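2',5'-phosphodiesterase 12 (Homo sapiens, PDB 4Z0V) is a human phosphodiesterase that joins an E-set-like N-terminal domain to a domain of the endonuclease/exonuclease/phosphatase family. Local coordinates at residues Glu350-Asn355 with Cys361-Thr366. Residues are numbered along the deposited sequence; the frame is centred on the assembly and turned at random.
Sequences EDWASN and CNMSLT
The indole of Trp352 lies against the backbone and side chains of Cys361, Asn362, Met363 and Leu365, and nearly all of the surface buried forms around this one residue. Over one face runs the Asn362-Met363 peptide, with Met363 N 3.9 Å above the ring plane and displaced toward the rim. The same face takes a CH-pi contact from Met363 CG, which stands 3.8 Å from the centroid of the six-membered ring and 19° off its normal. With CG set between backbone N and carbonyl carbon (chi1 64°), the Met363 chain crosses the indole at about a right angle; SD, with chi2 extended, sits oblique to the ring, a Met-aromatic contact. Two other side chains meet the rim: Leu365 CD1 lies in the ring plane, 3.5 Å from Trp352 CH2, and Cys361 SG approaches the edge at Trp352 CE3, 3.7 Å away. At the root of the side chain, Asn362 CA packs 3.6 Å from Trp352 CB.

One backbone hydrogen bond ties the segments, from Cys361 N to Trp352 O (2.9 Å). Trp352 NE1 lies near Met363 O, but the angle is poor, and its hydrogen bond goes to Pro346 O. Asn362 ND2 is bonded to Glu347 O, and Leu365 pairs through its backbone with Ile345, so Ile345-Glu347, at and just after strand 344-345, bond to both segments. Helix 295-316 adds Leu299 against Trp352, while Leu245 of helix 243-248 touches Met363 and Leu365.

The contact joins two parts of the loop between the short antiparallel strands 344-345 and 365-366; its centre lies about 30 Å from the chain centre. Dispersion and sulfur-aromatic contacts hold the indole, while its buried N-H is satisfied by a main-chain carbonyl, which should help fix the ring's rotation.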
loop_
_atom_site.group_PDB
_atom_site.type_symbol
_atom_site.label_atom_id
_atom_site.label_comp_id
_atom_site.label_asym_id
_atom_site.label_seq_id
_atom_site.Cartn_x
_atom_site.Cartn_y
_atom_site.Cartn_z
ATOM N N GLU A 350 20.748 15.415 -17.946
ATOM C CA GLU A 350 21.255 16.190 -16.821
ATOM C C GLU A 350 21.145 15.433 -15.491
ATOM O O GLU A 350 21.916 15.731 -14.586
ATOM C CB GLU A 350 20.555 17.564 -16.728
ATOM C CG GLU A 350 19.123 17.531 -16.215
ATOM C CD GLU A 350 18.370 18.852 -16.196
ATOM O OE1 GLU A 350 18.990 19.903 -15.911
ATOM O OE2 GLU A 350 17.138 18.822 -16.412
ATOM N N ASP A 351 20.227 14.440 -15.373
ATOM C CA ASP A 351 20.109 13.674 -14.126
ATOM C C ASP A 351 21.325 12.758 -13.893
ATOM O O ASP A 351 21.527 12.330 -12.763
ATOM C CB ASP A 351 18.791 12.875 -14.067
ATOM C CG ASP A 351 17.586 13.742 -13.754
ATOM O OD1 ASP A 351 17.762 14.977 -13.579
ATOM O OD2 ASP A 351 16.485 13.193 -13.613
ATOM N N TRP A 352 22.158 12.507 -14.925
ATOM C CA TRP A 352 23.371 11.705 -14.746
ATOM C C TRP A 352 24.410 12.422 -13.881
ATOM O O TRP A 352 25.365 11.788 -13.428
ATOM C CB TRP A 352 23.969 11.289 -16.085
ATOM C CG TRP A 352 23.076 10.341 -16.834
ATOM C CD1 TRP A 352 22.527 10.539 -18.063
ATOM C CD2 TRP A 352 22.619 9.047 -16.392
ATOM N NE1 TRP A 352 21.779 9.444 -18.432
ATOM C CE2 TRP A 352 21.801 8.523 -17.416
ATOM C CE3 TRP A 352 22.781 8.303 -15.206
ATOM C CZ2 TRP A 352 21.172 7.274 -17.310
ATOM C CZ3 TRP A 352 22.141 7.071 -15.092
ATOM C CH2 TRP A 352 21.341 6.576 -16.129
ATOM N N ALA A 353 24.207 13.724 -13.620
ATOM C CA ALA A 353 25.085 14.496 -12.735
ATOM C C ALA A 353 24.222 15.217 -11.690
ATOM O O ALA A 353 24.547 16.329 -11.268
ATOM C CB ALA A 353 25.931 15.479 -13.550
ATOM N N SER A 354 23.123 14.542 -11.229
ATOM C CA SER A 354 22.153 15.093 -10.271
ATOM C C SER A 354 22.767 15.469 -8.912
ATOM O O SER A 354 22.215 16.334 -8.231
ATOM C CB SER A 354 20.994 14.124 -10.052
ATOM O OG SER A 354 21.456 12.899 -9.507
ATOM N N ASN A 355 23.859 14.819 -8.502
ATOM C CA ASN A 355 24.513 15.129 -7.223
ATOM C C ASN A 355 25.957 15.689 -7.391
ATOM O O ASN A 355 26.782 15.559 -6.487
ATOM C CB ASN A 355 24.537 13.909 -6.299
ATOM C CG ASN A 355 24.703 14.290 -4.836
ATOM O OD1 ASN A 355 24.334 15.387 -4.407
ATOM N ND2 ASN A 355 25.306 13.415 -4.050
ATOM N N CYS A 361 27.601 9.980 -13.757
ATOM C CA CYS A 361 27.615 8.619 -14.319
ATOM C C CYS A 361 26.821 8.517 -15.624
ATOM O O CYS A 361 25.979 7.617 -15.775
ATOM C CB CYS A 361 27.125 7.600 -13.295
ATOM S SG CYS A 361 25.467 7.943 -12.659
ATOM N N ASN A 362 27.159 9.408 -16.598
ATOM C CA ASN A 362 26.547 9.476 -17.918
ATOM C C ASN A 362 26.556 8.141 -18.604
ATOM O O ASN A 362 27.611 7.529 -18.806
ATOM C CB ASN A 362 27.253 10.516 -18.792
ATOM C CG ASN A 362 27.092 11.898 -18.243
ATOM O OD1 ASN A 362 27.707 12.265 -17.240
ATOM N ND2 ASN A 362 26.144 12.623 -18.779
ATOM N N MET A 363 25.355 7.683 -18.973
ATOM C CA MET A 363 25.200 6.417 -19.687
ATOM C C MET A 363 23.880 6.429 -20.415
ATOM O O MET A 363 22.981 7.211 -20.086
ATOM C CB MET A 363 25.340 5.191 -18.750
ATOM C CG MET A 363 24.264 5.097 -17.692
ATOM S SD MET A 363 24.372 3.649 -16.616
ATOM C CE MET A 363 25.812 4.051 -15.619
ATOM N N SER A 364 23.797 5.587 -21.437
ATOM C CA SER A 364 22.614 5.391 -22.254
ATOM C C SER A 364 21.891 4.154 -21.730
ATOM O O SER A 364 22.541 3.141 -21.470
ATOM C CB SER A 364 23.019 5.206 -23.714
ATOM O OG SER A 364 21.876 5.187 -24.556
ATOM N N LEU A 365 20.577 4.231 -21.538
ATOM C CA LEU A 365 19.785 3.074 -21.077
ATOM C C LEU A 365 18.612 2.869 -21.986
ATOM O O LEU A 365 18.044 3.845 -22.453
ATOM C CB LEU A 365 19.260 3.247 -19.635
ATOM C CG LEU A 365 20.254 3.505 -18.491
ATOM C CD1 LEU A 365 19.496 3.741 -17.202
ATOM C CD2 LEU A 365 21.238 2.362 -18.321
ATOM N N THR A 366 18.223 1.602 -22.204
ATOM C CA THR A 366 17.077 1.252 -23.041
ATOM C C THR A 366 16.270 0.127 -22.432
ATOM O O THR A 366 16.829 -0.760 -21.800
ATOM C CB THR A 366 17.516 0.817 -24.446
ATOM O OG1 THR A 366 18.473 -0.229 -24.336
ATOM C CG2 THR A 366 18.053 1.947 -25.262
#